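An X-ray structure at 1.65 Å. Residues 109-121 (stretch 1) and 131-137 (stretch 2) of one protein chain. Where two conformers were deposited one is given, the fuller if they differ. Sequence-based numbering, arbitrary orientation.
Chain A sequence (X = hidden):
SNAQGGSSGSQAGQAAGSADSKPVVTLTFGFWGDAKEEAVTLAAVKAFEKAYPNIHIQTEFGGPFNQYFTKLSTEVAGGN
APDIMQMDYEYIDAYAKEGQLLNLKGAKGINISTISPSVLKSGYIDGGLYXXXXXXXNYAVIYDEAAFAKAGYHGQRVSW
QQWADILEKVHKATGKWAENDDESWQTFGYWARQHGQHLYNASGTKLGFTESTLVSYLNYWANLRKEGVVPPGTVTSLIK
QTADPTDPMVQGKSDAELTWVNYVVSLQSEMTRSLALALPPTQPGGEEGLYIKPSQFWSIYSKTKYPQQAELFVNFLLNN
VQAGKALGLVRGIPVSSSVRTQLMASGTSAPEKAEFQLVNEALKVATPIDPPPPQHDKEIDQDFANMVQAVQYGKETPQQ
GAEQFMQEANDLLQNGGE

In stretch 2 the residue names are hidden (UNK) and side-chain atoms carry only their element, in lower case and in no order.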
# COMPACT_ATOMS: atom_id res chain seq x y z
N GLY A 109 17.52 14.44 14.81
CA GLY A 109 17.52 13.11 15.40
C GLY A 109 16.89 11.99 14.60
O GLY A 109 16.90 10.84 15.04
N ILE A 110 16.34 12.30 13.43
CA ILE A 110 15.69 11.27 12.61
C ILE A 110 16.51 11.00 11.35
O ILE A 110 16.77 11.90 10.55
CB ILE A 110 14.24 11.64 12.23
CG1 ILE A 110 13.43 12.00 13.49
CG2 ILE A 110 13.57 10.47 11.53
CD1 ILE A 110 12.00 12.44 13.21
N ASN A 111 16.93 9.75 11.20
CA ASN A 111 17.70 9.35 10.03
C ASN A 111 16.73 8.95 8.92
O ASN A 111 16.16 7.87 8.96
CB ASN A 111 18.63 8.20 10.39
CG ASN A 111 19.43 7.70 9.21
OD1 ASN A 111 19.46 8.35 8.16
ND2 ASN A 111 20.07 6.55 9.37
N ILE A 112 16.55 9.84 7.95
CA ILE A 112 15.67 9.57 6.82
C ILE A 112 16.43 9.12 5.59
O ILE A 112 15.82 8.92 4.54
CB ILE A 112 14.78 10.77 6.48
CG1 ILE A 112 15.63 12.00 6.11
CG2 ILE A 112 13.82 11.01 7.64
CD1 ILE A 112 14.89 13.08 5.36
N SER A 113 17.74 8.89 5.72
CA SER A 113 18.57 8.41 4.61
C SER A 113 18.21 6.98 4.20
O SER A 113 18.55 6.53 3.11
CB SER A 113 20.06 8.50 4.96
OG SER A 113 20.45 7.49 5.89
N THR A 114 17.49 6.29 5.09
CA THR A 114 17.05 4.91 4.91
C THR A 114 15.67 4.82 4.26
O THR A 114 15.16 3.72 4.05
CB THR A 114 16.96 4.22 6.28
OG1 THR A 114 16.15 5.02 7.16
CG2 THR A 114 18.36 4.02 6.89
N ILE A 115 15.06 5.96 3.97
CA ILE A 115 13.69 6.03 3.47
C ILE A 115 13.73 6.68 2.09
O ILE A 115 14.46 7.63 1.89
CB ILE A 115 12.80 6.84 4.44
CG1 ILE A 115 12.81 6.17 5.82
CG2 ILE A 115 11.38 6.95 3.91
CD1 ILE A 115 12.04 6.90 6.90
N SER A 116 12.94 6.16 1.16
CA SER A 116 12.92 6.71 -0.19
C SER A 116 12.27 8.08 -0.21
O SER A 116 11.28 8.31 0.49
CB SER A 116 12.18 5.79 -1.15
OG SER A 116 13.10 4.90 -1.74
N PRO A 117 12.81 9.00 -1.01
CA PRO A 117 12.19 10.32 -1.14
C PRO A 117 10.71 10.30 -1.53
O PRO A 117 9.93 11.07 -0.97
CB PRO A 117 13.03 10.99 -2.23
CG PRO A 117 14.37 10.39 -2.05
CD PRO A 117 14.13 8.96 -1.67
N SER A 118 10.34 9.41 -2.45
CA SER A 118 8.95 9.31 -2.91
C SER A 118 8.02 8.93 -1.77
O SER A 118 6.89 9.43 -1.69
CB SER A 118 8.80 8.27 -4.04
OG SER A 118 8.83 6.94 -3.56
N VAL A 119 8.50 8.03 -0.91
CA VAL A 119 7.77 7.62 0.30
C VAL A 119 7.65 8.78 1.28
O VAL A 119 6.58 9.04 1.80
CB VAL A 119 8.48 6.42 0.97
CG1 VAL A 119 7.93 6.15 2.37
CG2 VAL A 119 8.36 5.18 0.10
N LEU A 120 8.75 9.48 1.53
CA LEU A 120 8.71 10.64 2.43
C LEU A 120 7.71 11.71 1.98
O LEU A 120 7.09 12.36 2.81
CB LEU A 120 10.08 11.27 2.59
CG LEU A 120 10.99 10.54 3.56
CD1 LEU A 120 12.43 11.02 3.37
CD2 LEU A 120 10.53 10.72 5.01
N LYS A 121 7.58 11.88 0.66
CA LYS A 121 6.68 12.89 0.10
C LYS A 121 5.24 12.73 0.59
O LYS A 121 4.51 13.72 0.72
CB LYS A 121 6.73 12.83 -1.43
CG LYS A 121 6.04 13.99 -2.11
CD LYS A 121 6.72 15.31 -1.78
CE LYS A 121 6.21 16.44 -2.66
NZ LYS A 121 6.14 17.71 -1.90
N UNK A 131 4.67 13.73 9.03
CA UNK A 131 4.62 12.34 9.44
C UNK A 131 5.61 11.56 8.61
O UNK A 131 5.87 11.90 7.47
N UNK A 132 6.15 10.50 9.19
CA UNK A 132 7.03 9.60 8.47
C UNK A 132 6.35 8.23 8.36
O UNK A 132 5.93 7.65 9.37
c UNK A 132 9.03 10.92 9.19
c UNK A 132 10.33 11.01 9.94
c UNK A 132 8.40 9.51 9.14
c UNK A 132 9.28 8.56 8.34
N UNK A 133 6.19 7.72 7.12
CA UNK A 133 5.56 6.42 6.96
C UNK A 133 6.30 5.38 7.76
O UNK A 133 7.54 5.41 7.81
c UNK A 133 5.68 6.15 5.45
c UNK A 133 5.68 7.51 4.85
c UNK A 133 6.49 8.34 5.81
N UNK A 134 5.57 4.49 8.41
CA UNK A 134 6.20 3.49 9.26
C UNK A 134 6.28 2.10 8.63
O UNK A 134 7.01 1.24 9.10
c UNK A 134 5.55 3.45 10.65
n UNK A 134 3.39 3.39 11.74
c UNK A 134 4.07 3.09 10.63
o UNK A 134 3.55 2.55 9.66
N UNK A 135 5.53 1.89 7.55
CA UNK A 135 5.49 0.61 6.86
C UNK A 135 4.91 0.81 5.48
O UNK A 135 4.22 1.79 5.23
c UNK A 135 4.67 -0.41 7.64
N UNK A 136 5.19 -0.14 4.60
CA UNK A 136 4.95 0.03 3.17
C UNK A 136 4.20 -1.14 2.54
O UNK A 136 4.24 -2.27 3.03
c UNK A 136 6.30 0.13 2.47
c UNK A 136 8.56 1.15 2.18
c UNK A 136 6.64 2.57 2.93
c UNK A 136 7.27 1.18 2.99
N UNK A 137 3.54 -0.86 1.42
CA UNK A 137 3.00 -1.87 0.55
C UNK A 137 3.05 -1.34 -0.88
O UNK A 137 3.07 -0.14 -1.11
n UNK A 137 -0.03 -3.98 1.11
o UNK A 137 1.82 -4.38 -0.10
c UNK A 137 1.14 -3.62 0.60
c UNK A 137 1.57 -2.20 0.96

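Position 131 carries no side-chain atoms at all: the backbone N, CA, C and O are the whole residue. That makes it Gly-131, which has no side chain to offer to stretch 1.

Position 132 has four side-chain carbons and nothing else. The chain forks at its first carbon, and one arm runs on for two carbons while the other stops after one. The end of the long arm lies 3.6 Å from CG2 of Ile-110 and 4.2 Å from CG2 of Ile-112; the short arm lies 3.5 Å from CD1 of Ile-115 and 4.2 Å from CD2 of Leu-120. A four-carbon chain branched at the beta carbon with unequal arms is isoleucine, so this is Ile-132. Its CA-to-CB bond points sideways, yet with chi1 in m and chi2 in t the end of the side chain comes nearer to stretch 1, CD1 meeting Ile-110 and Ile-112 while CG2 packs against both Ile-115 and Leu-120.

At position 133 three carbons close a ring onto the backbone nitrogen, which only proline does. The middle carbon of that ring sits 3.5 Å from the O of Val-119 and 3.6 Å from its CG1. Pro-133 therefore presents CG to both the backbone and the side chain of one helical residue, and its ring nitrogen has no hydrogen to donate.

Position 134 shows two carbons, the second carrying one oxygen and one nitrogen. This short amide is Asn-134. Its CA-to-CB bond points away from stretch 1, which it does not touch, and its ND2 is hydrogen-bonded elsewhere in the structure.

Position 135 has a single carbon, hence Ala-135; that methyl is out of reach of stretch 1 and takes no part in the contact.

Position 136 again has four carbons, but the fork comes at the second, the mark of leucine. One terminal methyl lies 3.8 Å from CG1 of Val-119. In Leu-136 this is CD2, reached from a CA-to-CB bond that points toward stretch 1.

Position 137 repeats the pattern of two carbons with an oxygen and a nitrogen on the second. Asn-137 is too far from stretch 1 to meet it.

The contact works by packing alone: no hydrogen bond crosses it, and every contact between side chains is apolar. Stretch 1 supplies two kinds of surface. Its loop, folded by a type I turn from Ile-112 to Ile-115 with Ile-115 N bonded to Ile-112 O at 3.1 Å, joins Leu-120 in packing aliphatic groups against one side of Ile-132. Its helix offers Val-119, whose CG1 meets both Pro-133 and Leu-136. The polar side chains of stretch 1 stay out of it: Asn-111 OD1 accepts from Ser-113 N at 3.0 Å within the loop. The rule to read is a branched aliphatic anchor against an aliphatic surface, with a second, smaller cluster around a helical valine.

Stretch 2, residues 131-137: GIPNALN
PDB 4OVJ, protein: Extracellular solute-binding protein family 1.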